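Local coordinates for glycoside hydrolase family protein (Novosphingobium sp. PP1Y, PDB 6Q2F), which probably hydrolyses the glycosidic bonds of alpha-L-rhamnosides, as an alpha-L-rhamnosidase, and binds a sodium ion, at residues D148-L153 against S446-T451; P142-Q147 against L462-F467; T884-G889 against A913-E918. All blocks are in the same frame, centred on the assembly; numbering follows the deposited sequence.

Contact 1: D148-L153 against S446-T451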
ATOM      1  N   ASP A 148      11.278 -13.070  21.913  1.00 34.33           N
ATOM      2  CA  ASP A 148      11.525 -12.136  20.821  1.00 31.24           C
ATOM      3  C   ASP A 148      10.305 -11.896  19.935  1.00 33.31           C
ATOM      4  O   ASP A 148      10.432 -11.253  18.886  1.00 33.25           O
ATOM      5  CB  ASP A 148      12.698 -12.634  19.982  1.00 34.16           C
ATOM      6  CG  ASP A 148      14.011 -12.515  20.716  1.00 37.34           C
ATOM      7  OD1 ASP A 148      14.134 -11.569  21.511  1.00 34.12           O
ATOM      8  OD2 ASP A 148      14.907 -13.342  20.495  1.00 48.08           O
ATOM      9  N   GLY A 149       9.130 -12.373  20.327  1.00 28.18           N
ATOM     10  CA  GLY A 149       7.949 -12.086  19.543  1.00 29.42           C
ATOM     11  C   GLY A 149       7.383 -10.704  19.832  1.00 32.74           C
ATOM     12  O   GLY A 149       7.826  -9.985  20.736  1.00 29.15           O
ATOM     13  N   LEU A 150       6.379 -10.332  19.044  1.00 30.25           N
ATOM     14  CA  LEU A 150       5.707  -9.058  19.256  1.00 33.39           C
ATOM     15  C   LEU A 150       5.084  -9.027  20.646  1.00 29.74           C
ATOM     16  O   LEU A 150       4.544 -10.026  21.117  1.00 30.24           O
ATOM     17  CB  LEU A 150       4.640  -8.839  18.186  1.00 25.72           C
ATOM     18  CG  LEU A 150       5.150  -8.471  16.785  1.00 31.28           C
ATOM     19  CD1 LEU A 150       4.076  -8.788  15.762  1.00 31.23           C
ATOM     20  CD2 LEU A 150       5.514  -6.988  16.750  1.00 23.49           C
ATOM     21  N   LYS A 151       5.165  -7.869  21.304  1.00 28.60           N
ATOM     22  CA  LYS A 151       4.796  -7.726  22.707  1.00 28.75           C
ATOM     23  C   LYS A 151       3.773  -6.613  22.895  1.00 28.42           C
ATOM     24  O   LYS A 151       3.845  -5.567  22.241  1.00 29.74           O
ATOM     25  CB  LYS A 151       6.005  -7.403  23.574  1.00 30.56           C
ATOM     26  CG  LYS A 151       7.086  -8.451  23.567  1.00 34.80           C
ATOM     27  CD  LYS A 151       8.356  -7.856  24.157  1.00 33.53           C
ATOM     28  CE  LYS A 151       9.540  -8.758  23.949  1.00 34.31           C
ATOM     29  NZ  LYS A 151       9.979  -8.710  22.525  1.00 33.67           N
ATOM     30  N   LYS A 152       2.864  -6.819  23.844  1.00 28.23           N
ATOM     31  CA  LYS A 152       1.910  -5.807  24.271  1.00 31.15           C
ATOM     32  C   LYS A 152       2.061  -5.587  25.769  1.00 32.21           C
ATOM     33  O   LYS A 152       2.339  -6.526  26.523  1.00 28.71           O
ATOM     34  CB  LYS A 152       0.466  -6.239  23.989  1.00 37.01           C
ATOM     35  CG  LYS A 152       0.148  -7.590  24.655  1.00 35.26           C
ATOM     36  CD  LYS A 152      -1.308  -7.825  24.825  1.00 39.15           C
ATOM     37  CE  LYS A 152      -1.539  -9.035  25.702  1.00 35.54           C
ATOM     38  NZ  LYS A 152      -0.956 -10.280  25.152  1.00 31.05           N
ATOM     39  N   LEU A 153       1.832  -4.349  26.195  1.00 36.00           N
ATOM     40  CA  LEU A 153       1.873  -4.016  27.612  1.00 34.37           C
ATOM     41  C   LEU A 153       0.659  -4.604  28.334  1.00 39.75           C
ATOM     42  O   LEU A 153      -0.460  -4.577  27.817  1.00 35.93           O
ATOM     43  CB  LEU A 153       1.919  -2.491  27.775  1.00 35.95           C
ATOM     44  CG  LEU A 153       2.335  -1.869  29.114  1.00 45.03           C
ATOM     45  CD1 LEU A 153       3.805  -2.127  29.413  1.00 47.49           C
ATOM     46  CD2 LEU A 153       2.037  -0.367  29.124  1.00 44.86           C
ATOM     47  N   SER A 446       3.414  -9.288  27.469  1.00 30.16           N
ATOM     48  CA  SER A 446       3.116 -10.636  27.025  1.00 35.22           C
ATOM     49  C   SER A 446       2.996 -10.598  25.505  1.00 35.68           C
ATOM     50  O   SER A 446       3.091  -9.538  24.884  1.00 32.27           O
ATOM     51  CB  SER A 446       1.862 -11.168  27.711  1.00 33.17           C
ATOM     52  OG  SER A 446       0.722 -10.452  27.285  1.00 37.44           O
ATOM     53  N   LEU A 447       2.801 -11.765  24.906  1.00 32.75           N
ATOM     54  CA  LEU A 447       2.876 -11.914  23.458  1.00 30.87           C
ATOM     55  C   LEU A 447       1.553 -11.601  22.763  1.00 33.61           C
ATOM     56  O   LEU A 447       0.467 -11.868  23.287  1.00 38.26           O
ATOM     57  CB  LEU A 447       3.314 -13.333  23.103  1.00 30.08           C
ATOM     58  CG  LEU A 447       4.693 -13.707  23.648  1.00 31.84           C
ATOM     59  CD1 LEU A 447       5.131 -15.023  23.056  1.00 28.50           C
ATOM     60  CD2 LEU A 447       5.713 -12.580  23.344  1.00 27.23           C
ATOM     61  N   LEU A 448       1.665 -11.021  21.562  1.00 32.31           N
ATOM     62  CA  LEU A 448       0.534 -10.964  20.637  1.00 34.85           C
ATOM     63  C   LEU A 448       0.217 -12.340  20.063  1.00 34.95           C
ATOM     64  O   LEU A 448      -0.952 -12.668  19.828  1.00 33.63           O
ATOM     65  CB  LEU A 448       0.842 -10.013  19.485  1.00 37.90           C
ATOM     66  CG  LEU A 448       0.139  -8.668  19.419  1.00 43.22           C
ATOM     67  CD1 LEU A 448       0.514  -7.861  20.641  1.00 40.23           C
ATOM     68  CD2 LEU A 448       0.566  -7.949  18.124  1.00 34.27           C
ATOM     69  N   GLY A 449       1.252 -13.134  19.786  1.00 30.21           N
ATOM     70  CA  GLY A 449       1.111 -14.429  19.167  1.00 31.42           C
ATOM     71  C   GLY A 449       1.039 -14.440  17.658  1.00 33.91           C
ATOM     72  O   GLY A 449       0.920 -15.525  17.077  1.00 29.49           O
ATOM     73  N   THR A 450       1.110 -13.286  16.999  1.00 31.58           N
ATOM     74  CA  THR A 450       0.954 -13.309  15.553  1.00 31.80           C
ATOM     75  C   THR A 450       2.168 -13.949  14.886  1.00 30.12           C
ATOM     76  O   THR A 450       3.286 -13.949  15.404  1.00 31.20           O
ATOM     77  CB  THR A 450       0.721 -11.907  14.985  1.00 30.79           C
ATOM     78  OG1 THR A 450       1.735 -11.024  15.462  1.00 32.75           O
ATOM     79  CG2 THR A 450      -0.654 -11.398  15.430  1.00 37.70           C
ATOM     80  N   THR A 451       1.930 -14.408  13.667  1.00 24.54           N
ATOM     81  CA  THR A 451       2.694 -15.443  13.007  1.00 29.24           C
ATOM     82  C   THR A 451       2.920 -15.007  11.553  1.00 25.78           C
ATOM     83  O   THR A 451       2.175 -14.186  11.020  1.00 25.22           O
ATOM     84  CB  THR A 451       1.871 -16.735  13.157  1.00 41.60           C
ATOM     85  OG1 THR A 451       0.556 -16.618  12.571  1.00 54.39           O
ATOM     86  CG2 THR A 451       1.852 -17.206  14.535  1.00 31.03           C
TER
HETATM   87  O   HOH W   1       4.728 -12.325  17.148  1.00 28.14           O
HETATM   88  O   HOH W   2       3.946 -12.310  19.790  1.00 28.48           O
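Residues 148-153 and 446-451 join strand 151-160, an outermost strand of a four-stranded antiparallel sheet, to its neighbour, strand 436-447. The tight part is the antiparallel hydrogen-bonded pair of Lys152 and Ser446. Lys152 N meets Ser446 O at 2.9 Å, nearly along the C=O axis. Ser446 N returns to Lys152 O at 3.1 Å. Next to it, Lys151 and Leu447 form a non-hydrogen-bonded pair, and their side chains diverge. Lys151 NZ turns back to Gly149 O and makes a salt bridge with Asp465.

Lys152 and Ser446 project on the same face of the sheet. The first torsion of Lys152 is the crowded one, with CG between the backbone N and the carbonyl carbon. The chain then runs extended until a bend at chi4 (-60°) sets Lys152 NZ against Ser446 OG at 2.7 Å. NZ also donates to the carbonyls of Thr176 and Gly178, so a buried ammonium is gripped by several oxygens. At the root of the same chain, Lys152 CB rests on Leu448 CD1 at 3.7 Å. An alanine at Lys152 would remove the ammonium and would probably leave Ser446 OG and the two carbonyls without their shared donor.

Leu448 N makes the last direct backbone bond of the two segments, to Leu150 O at 3.1 Å, from above the carbonyl plane. Past it the contact loosens, and water replaces direct backbone bonds. Water 2 donates to Leu150 O and accepts from Gly449 N, while water 1 links Leu150 N to Thr450 O. Gly449 and Thr450 are partly exposed here. Thr450 OG1 is hydrogen-bonded to Val507 O, and the Leu150 side chain crosses Thr450 obliquely, with Leu150 CD1 3.3 Å from Thr450 OG1.

Contact 2: P142-Q147 against L462-F467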
ATOM      1  N   PRO A 142       9.564 -20.085  13.143  1.00 30.49           N
ATOM      2  CA  PRO A 142       9.737 -20.772  14.431  1.00 32.32           C
ATOM      3  C   PRO A 142      11.095 -20.549  15.069  1.00 30.14           C
ATOM      4  O   PRO A 142      11.278 -20.950  16.218  1.00 31.92           O
ATOM      5  CB  PRO A 142       9.527 -22.260  14.092  1.00 27.46           C
ATOM      6  CG  PRO A 142       9.758 -22.356  12.643  1.00 32.38           C
ATOM      7  CD  PRO A 142       9.362 -21.020  12.032  1.00 29.52           C
ATOM      8  N   TRP A 143      12.053 -19.947  14.376  1.00 30.54           N
ATOM      9  CA  TRP A 143      13.322 -19.651  15.030  1.00 28.75           C
ATOM     10  C   TRP A 143      13.268 -18.356  15.834  1.00 33.12           C
ATOM     11  O   TRP A 143      14.280 -17.940  16.419  1.00 31.02           O
ATOM     12  CB  TRP A 143      14.447 -19.624  13.982  1.00 22.62           C
ATOM     13  CG  TRP A 143      14.219 -18.713  12.819  1.00 24.65           C
ATOM     14  CD1 TRP A 143      14.686 -17.440  12.688  1.00 27.11           C
ATOM     15  CD2 TRP A 143      13.522 -19.008  11.594  1.00 28.65           C
ATOM     16  NE1 TRP A 143      14.321 -16.920  11.476  1.00 27.64           N
ATOM     17  CE2 TRP A 143      13.596 -17.857  10.787  1.00 27.06           C
ATOM     18  CE3 TRP A 143      12.834 -20.128  11.115  1.00 28.13           C
ATOM     19  CZ2 TRP A 143      12.998 -17.784   9.528  1.00 26.29           C
ATOM     20  CZ3 TRP A 143      12.241 -20.060   9.868  1.00 25.42           C
ATOM     21  CH2 TRP A 143      12.340 -18.899   9.079  1.00 25.91           C
ATOM     22  N   VAL A 144      12.107 -17.718  15.899  1.00 24.91           N
ATOM     23  CA  VAL A 144      11.906 -16.560  16.758  1.00 25.89           C
ATOM     24  C   VAL A 144      11.541 -17.073  18.150  1.00 34.48           C
ATOM     25  O   VAL A 144      10.451 -17.611  18.356  1.00 32.76           O
ATOM     26  CB  VAL A 144      10.815 -15.636  16.210  1.00 28.79           C
ATOM     27  CG1 VAL A 144      10.614 -14.454  17.137  1.00 27.78           C
ATOM     28  CG2 VAL A 144      11.178 -15.165  14.796  1.00 24.80           C
ATOM     29  N   LYS A 145      12.456 -16.923  19.100  1.00 34.46           N
ATOM     30  CA  LYS A 145      12.201 -17.382  20.455  1.00 33.69           C
ATOM     31  C   LYS A 145      10.990 -16.640  21.020  1.00 34.35           C
ATOM     32  O   LYS A 145      10.729 -15.496  20.637  1.00 33.03           O
ATOM     33  CB  LYS A 145      13.420 -17.139  21.344  1.00 35.75           C
ATOM     34  CG  LYS A 145      14.713 -17.814  20.895  1.00 44.35           C
ATOM     35  CD  LYS A 145      15.834 -17.476  21.900  1.00 56.51           C
ATOM     36  CE  LYS A 145      17.168 -18.124  21.538  1.00 63.19           C
ATOM     37  NZ  LYS A 145      17.619 -17.737  20.167  1.00 70.76           N
ATOM     38  N   PRO A 146      10.225 -17.272  21.920  1.00 35.47           N
ATOM     39  CA  PRO A 146       9.058 -16.587  22.514  1.00 30.90           C
ATOM     40  C   PRO A 146       9.367 -15.184  23.029  1.00 31.27           C
ATOM     41  O   PRO A 146       8.604 -14.241  22.769  1.00 32.28           O
ATOM     42  CB  PRO A 146       8.653 -17.526  23.663  1.00 31.58           C
ATOM     43  CG  PRO A 146       9.180 -18.876  23.251  1.00 31.17           C
ATOM     44  CD  PRO A 146      10.474 -18.586  22.541  1.00 35.94           C
ATOM     45  N   GLN A 147      10.482 -15.020  23.751  1.00 32.86           N
ATOM     46  CA  GLN A 147      10.885 -13.710  24.257  1.00 38.54           C
ATOM     47  C   GLN A 147      11.023 -12.660  23.153  1.00 40.03           C
ATOM     48  O   GLN A 147      10.878 -11.465  23.433  1.00 32.52           O
ATOM     49  CB  GLN A 147      12.212 -13.834  25.024  1.00 43.18           C
ATOM     50  CG  GLN A 147      13.224 -14.793  24.380  1.00 58.33           C
ATOM     51  CD  GLN A 147      14.562 -14.846  25.106  1.00 66.53           C
ATOM     52  OE1 GLN A 147      15.047 -13.834  25.610  1.00 74.63           O
ATOM     53  NE2 GLN A 147      15.162 -16.035  25.168  1.00 72.29           N
ATOM     54  N   LEU A 462       6.449 -17.127  15.476  1.00 28.98           N
ATOM     55  CA  LEU A 462       6.196 -15.748  15.874  1.00 31.05           C
ATOM     56  C   LEU A 462       6.808 -14.742  14.905  1.00 31.84           C
ATOM     57  O   LEU A 462       7.958 -14.881  14.479  1.00 27.98           O
ATOM     58  CB  LEU A 462       6.751 -15.515  17.276  1.00 25.12           C
ATOM     59  CG  LEU A 462       6.084 -16.376  18.343  1.00 28.37           C
ATOM     60  CD1 LEU A 462       6.823 -16.209  19.676  1.00 33.80           C
ATOM     61  CD2 LEU A 462       4.615 -15.963  18.485  1.00 29.58           C
ATOM     62  N   GLU A 463       6.022 -13.726  14.559  1.00 26.11           N
ATOM     63  CA  GLU A 463       6.584 -12.507  14.012  1.00 23.32           C
ATOM     64  C   GLU A 463       7.581 -11.917  15.007  1.00 27.04           C
ATOM     65  O   GLU A 463       7.275 -11.762  16.188  1.00 28.68           O
ATOM     66  CB  GLU A 463       5.450 -11.518  13.706  1.00 25.44           C
ATOM     67  CG  GLU A 463       4.568 -11.939  12.507  1.00 27.00           C
ATOM     68  CD  GLU A 463       5.256 -11.679  11.168  1.00 30.90           C
ATOM     69  OE1 GLU A 463       6.256 -10.927  11.154  1.00 25.36           O
ATOM     70  OE2 GLU A 463       4.798 -12.218  10.135  1.00 28.98           O
ATOM     71  N   VAL A 464       8.785 -11.606  14.533  1.00 32.36           N
ATOM     72  CA  VAL A 464       9.801 -11.038  15.412  1.00 25.33           C
ATOM     73  C   VAL A 464       9.369  -9.640  15.864  1.00 33.19           C
ATOM     74  O   VAL A 464       8.676  -8.910  15.144  1.00 27.91           O
ATOM     75  CB  VAL A 464      11.177 -10.985  14.716  1.00 26.05           C
ATOM     76  CG1 VAL A 464      11.199  -9.917  13.599  1.00 24.90           C
ATOM     77  CG2 VAL A 464      12.285 -10.665  15.739  1.00 32.50           C
ATOM     78  N   ASP A 465       9.760  -9.278  17.080  1.00 29.81           N
ATOM     79  CA  ASP A 465       9.479  -7.968  17.656  1.00 27.58           C
ATOM     80  C   ASP A 465      10.017  -6.867  16.741  1.00 28.23           C
ATOM     81  O   ASP A 465      11.229  -6.688  16.619  1.00 24.30           O
ATOM     82  CB  ASP A 465      10.099  -7.896  19.065  1.00 24.86           C
ATOM     83  CG  ASP A 465       9.928  -6.524  19.724  1.00 30.57           C
ATOM     84  OD1 ASP A 465       9.485  -5.574  19.037  1.00 30.52           O
ATOM     85  OD2 ASP A 465      10.239  -6.405  20.929  1.00 31.80           O
ATOM     86  N   LYS A 466       9.116  -6.143  16.075  1.00 24.23           N
ATOM     87  CA  LYS A 466       9.506  -5.206  15.031  1.00 27.55           C
ATOM     88  C   LYS A 466      10.196  -3.959  15.580  1.00 35.87           C
ATOM     89  O   LYS A 466      10.768  -3.192  14.795  1.00 32.19           O
ATOM     90  CB  LYS A 466       8.270  -4.806  14.216  1.00 25.68           C
ATOM     91  CG  LYS A 466       7.423  -5.995  13.717  1.00 23.65           C
ATOM     92  CD  LYS A 466       8.033  -6.624  12.467  1.00 26.70           C
ATOM     93  CE  LYS A 466       7.222  -7.862  12.016  1.00 26.89           C
ATOM     94  NZ  LYS A 466       7.886  -9.164  12.367  1.00 30.83           N
ATOM     95  N   PHE A 467      10.142  -3.734  16.892  1.00 32.39           N
ATOM     96  CA  PHE A 467      10.764  -2.571  17.513  1.00 30.36           C
ATOM     97  C   PHE A 467      12.133  -2.868  18.113  1.00 33.60           C
ATOM     98  O   PHE A 467      12.752  -1.962  18.677  1.00 36.60           O
ATOM     99  CB  PHE A 467       9.827  -2.005  18.590  1.00 31.09           C
ATOM    100  CG  PHE A 467       8.392  -1.885  18.148  1.00 29.72           C
ATOM    101  CD1 PHE A 467       8.053  -1.062  17.081  1.00 28.09           C
ATOM    102  CD2 PHE A 467       7.381  -2.579  18.815  1.00 26.19           C
ATOM    103  CE1 PHE A 467       6.742  -0.939  16.663  1.00 27.15           C
ATOM    104  CE2 PHE A 467       6.062  -2.465  18.393  1.00 34.55           C
ATOM    105  CZ  PHE A 467       5.742  -1.650  17.308  1.00 32.94           C
TER
HETATM  106  O   HOH W   3       8.163 -18.930  17.133  1.00 38.78           O
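Leu462 and Val144 bury the most surface in this contact, and Val464 comes next. All three belong to loops, and the direct contacts between the segments are packing. Val144 points toward the other loop and fits its isopropyl group over the carbonyl oxygen of Leu462. Val144 CG2 lies 3.2 Å from Leu462 O, a close approach. Val144 CG1, anti to the backbone N (chi1 179°), touches Leu462 CB at 4.0 Å. The two valines cross at about a right angle, with Val144 CG2 4.2 Å from Val464 CB.

Leu462 has CG anti to its carbonyl carbon, and its CD1 reaches the backbone of the other loop. Leu462 CD1 rests on Pro146 CA at 3.6 Å. The backbones are joined through water 3, which donates to Val144 O and accepts from Leu462 N. This water fills in for a direct bond at the closest pair of residues.

The rest of 462-467 is stiffened from within. Lys466 NZ forms a salt bridge with Glu463 OE1 at 2.7 Å, on the anti lone pair, and also bonds to Val464 O. Asp465 OD1 accepts from Phe467 N in an Asx turn.

The loop 142-147 leads from barrel strand 127-131 to strand 151-160 of the adjoining sheet. The loop 462-467 leads from strand 436-447 of that sheet into helix 469-487. That helix covers the valines, with Tyr475 on Val144 and Ala471 on Val464, while Lys466 and Phe467 pack on helix 543-575.

Contact 3: T884-G889 against A913-E918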
ATOM      1  N   THR A 884      -5.027  22.997 -23.262  1.00 44.09           N
ATOM      2  CA  THR A 884      -6.327  23.496 -23.679  1.00 43.76           C
ATOM      3  C   THR A 884      -6.893  22.582 -24.757  1.00 42.31           C
ATOM      4  O   THR A 884      -6.171  21.779 -25.352  1.00 38.75           O
ATOM      5  CB  THR A 884      -6.244  24.933 -24.213  1.00 43.59           C
ATOM      6  OG1 THR A 884      -5.485  24.954 -25.423  1.00 44.55           O
ATOM      7  CG2 THR A 884      -5.555  25.835 -23.194  1.00 38.32           C
ATOM      8  N   GLY A 885      -8.192  22.732 -25.013  1.00 43.32           N
ATOM      9  CA  GLY A 885      -8.865  22.029 -26.090  1.00 37.27           C
ATOM     10  C   GLY A 885      -9.563  20.737 -25.715  1.00 46.94           C
ATOM     11  O   GLY A 885     -10.050  20.044 -26.607  1.00 46.42           O
ATOM     12  N   ALA A 886      -9.616  20.388 -24.434  1.00 47.53           N
ATOM     13  CA  ALA A 886     -10.353  19.229 -23.963  1.00 49.64           C
ATOM     14  C   ALA A 886     -11.574  19.685 -23.182  1.00 57.51           C
ATOM     15  O   ALA A 886     -11.644  20.821 -22.711  1.00 58.23           O
ATOM     16  CB  ALA A 886      -9.481  18.333 -23.061  1.00 39.70           C
ATOM     17  N   ASP A 887     -12.522  18.764 -23.018  1.00 68.02           N
ATOM     18  CA  ASP A 887     -13.704  19.029 -22.209  1.00 79.10           C
ATOM     19  C   ASP A 887     -13.317  19.281 -20.755  1.00 86.02           C
ATOM     20  O   ASP A 887     -12.199  18.998 -20.317  1.00 86.18           O
ATOM     21  CB  ASP A 887     -14.686  17.864 -22.291  1.00 86.29           C
ATOM     22  CG  ASP A 887     -15.332  17.743 -23.653  1.00 93.79           C
ATOM     23  OD1 ASP A 887     -15.995  18.717 -24.078  1.00 86.34           O
ATOM     24  OD2 ASP A 887     -15.178  16.676 -24.294  1.00 98.81           O
ATOM     25  N   ALA A 888     -14.257  19.841 -19.997  1.00 86.86           N
ATOM     26  CA  ALA A 888     -14.040  19.976 -18.565  1.00 81.36           C
ATOM     27  C   ALA A 888     -14.085  18.598 -17.922  1.00 73.90           C
ATOM     28  O   ALA A 888     -14.793  17.697 -18.382  1.00 76.31           O
ATOM     29  CB  ALA A 888     -15.081  20.901 -17.933  1.00 79.57           C
ATOM     30  N   GLY A 889     -13.303  18.432 -16.857  1.00 68.14           N
ATOM     31  CA  GLY A 889     -13.166  17.148 -16.196  1.00 58.41           C
ATOM     32  C   GLY A 889     -12.219  16.175 -16.862  1.00 51.67           C
ATOM     33  O   GLY A 889     -11.953  15.109 -16.293  1.00 56.38           O
ATOM     34  N   ALA A 913     -12.728   8.722 -24.355  1.00 42.16           N
ATOM     35  CA  ALA A 913     -12.842   9.616 -25.504  1.00 46.92           C
ATOM     36  C   ALA A 913     -11.481  10.172 -25.909  1.00 46.44           C
ATOM     37  O   ALA A 913     -10.729  10.680 -25.073  1.00 50.50           O
ATOM     38  CB  ALA A 913     -13.793  10.773 -25.199  1.00 41.47           C
ATOM     39  N   ALA A 914     -11.181  10.080 -27.199  1.00 38.64           N
ATOM     40  CA  ALA A 914     -10.002  10.725 -27.750  1.00 40.15           C
ATOM     41  C   ALA A 914     -10.038  12.223 -27.462  1.00 42.86           C
ATOM     42  O   ALA A 914     -11.105  12.826 -27.329  1.00 41.68           O
ATOM     43  CB  ALA A 914      -9.919  10.493 -29.259  1.00 33.71           C
ATOM     44  N   GLN A 915      -8.855  12.825 -27.355  1.00 41.91           N
ATOM     45  CA  GLN A 915      -8.714  14.256 -27.128  1.00 36.52           C
ATOM     46  C   GLN A 915      -7.768  14.848 -28.159  1.00 38.50           C
ATOM     47  O   GLN A 915      -6.773  14.224 -28.542  1.00 38.53           O
ATOM     48  CB  GLN A 915      -8.181  14.556 -25.709  1.00 41.25           C
ATOM     49  CG  GLN A 915      -8.948  13.848 -24.600  1.00 44.69           C
ATOM     50  CD  GLN A 915     -10.367  14.367 -24.472  1.00 50.62           C
ATOM     51  OE1 GLN A 915     -10.605  15.574 -24.480  1.00 50.71           O
ATOM     52  NE2 GLN A 915     -11.326  13.448 -24.364  1.00 51.20           N
ATOM     53  N   SER A 916      -8.091  16.062 -28.599  1.00 39.63           N
ATOM     54  CA  SER A 916      -7.226  16.901 -29.420  1.00 41.14           C
ATOM     55  C   SER A 916      -6.927  18.140 -28.593  1.00 37.36           C
ATOM     56  O   SER A 916      -7.797  18.998 -28.428  1.00 47.58           O
ATOM     57  CB  SER A 916      -7.895  17.287 -30.744  1.00 34.62           C
ATOM     58  OG  SER A 916      -7.977  16.178 -31.616  1.00 56.13           O
ATOM     59  N   ILE A 917      -5.713  18.234 -28.062  1.00 35.21           N
ATOM     60  CA  ILE A 917      -5.382  19.316 -27.149  1.00 38.70           C
ATOM     61  C   ILE A 917      -4.245  20.150 -27.723  1.00 41.99           C
ATOM     62  O   ILE A 917      -3.569  19.764 -28.676  1.00 36.01           O
ATOM     63  CB  ILE A 917      -4.999  18.801 -25.750  1.00 36.65           C
ATOM     64  CG1 ILE A 917      -3.718  17.968 -25.832  1.00 31.03           C
ATOM     65  CG2 ILE A 917      -6.137  17.993 -25.138  1.00 41.31           C
ATOM     66  CD1 ILE A 917      -3.201  17.477 -24.455  1.00 30.23           C
ATOM     67  N   GLU A 918      -4.030  21.307 -27.106  1.00 43.41           N
ATOM     68  CA  GLU A 918      -2.779  22.040 -27.229  1.00 38.74           C
ATOM     69  C   GLU A 918      -2.070  21.899 -25.892  1.00 38.52           C
ATOM     70  O   GLU A 918      -2.588  22.347 -24.862  1.00 33.83           O
ATOM     71  CB  GLU A 918      -3.006  23.511 -27.596  1.00 39.01           C
ATOM     72  CG  GLU A 918      -3.501  23.728 -29.033  1.00 47.68           C
ATOM     73  CD  GLU A 918      -2.745  24.838 -29.761  1.00 63.81           C
ATOM     74  OE1 GLU A 918      -2.712  25.987 -29.261  1.00 62.97           O
ATOM     75  OE2 GLU A 918      -2.168  24.547 -30.830  1.00 72.41           O
TER
HETATM   76  O   HOH W   4      -3.502  26.644 -26.098  1.00 47.33           O
HETATM   77  O   HOH W   5     -10.236  17.224 -27.301  1.00 52.47           O
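Two backbone hydrogen bonds set the register. Thr884 N donates to Glu918 O at 3.0 Å, in the carbonyl plane. Glu918 N donates back to Thr884 O at 2.8 Å, from above the plane of the Thr884 carbonyl. After this one pair segment 884-889 leaves the sheet. Gly885 has a positive phi (95°), and a side chain here would run into both its preceding carbonyl and Ser916 O.

Water takes over where the pairing stops. Gly885 O and Ser916 O are two acceptors 3.1 Å apart. Water 5 accepts from Ser916 N at 2.8 Å and lies within hydrogen-bonding distance of Gly885 O. This is where strand 881-884 ends and turns away from strand 915-921 of an antiparallel sheet. Strand 949-956 lies on the other side of 915-921. A second water sits near Thr884 OG1 at 2.7 Å and bonds weakly to Glu918 OE1.

Side-chain packing is thin. Thr884 and Glu918 lie alongside, pointing the same way, with OG1 of Thr884 3.6 Å from CB of Glu918. Ala886 CB meets Ile917 CG2 at 4.0 Å. The same Ala886 methyl touches the amide oxygen of Gln915. The Gln915 chain bends at chi2 (-67°), and Gln915 NE2 donates to Ala913 O at 2.9 Å from above the carbonyl plane. Ala913 O also accepts from Asn909 ND2.

Overall arrangement
Contacts 1 and 2 are buried neighbours, with centres 8 Å apart, and contact 1 is nested inside the chain loop that contact 2 closes. Both join the region after strand 127-131 to the region around the end of strand 436-447. Asp465 of contact 2 is bound directly by contact 1, and its backbone N probably bonds to Asp148 O. Contact 1 rests on strand pairing and a buried lysine. Contact 2 relies on apolar packing between loops. Contact 3 lies on the opposite side of the chain's centre, about 55 Å from contact 1 and about 56 Å from contact 2, centre to centre. It is mostly exposed, with one strand pair, bridging waters and little apolar packing.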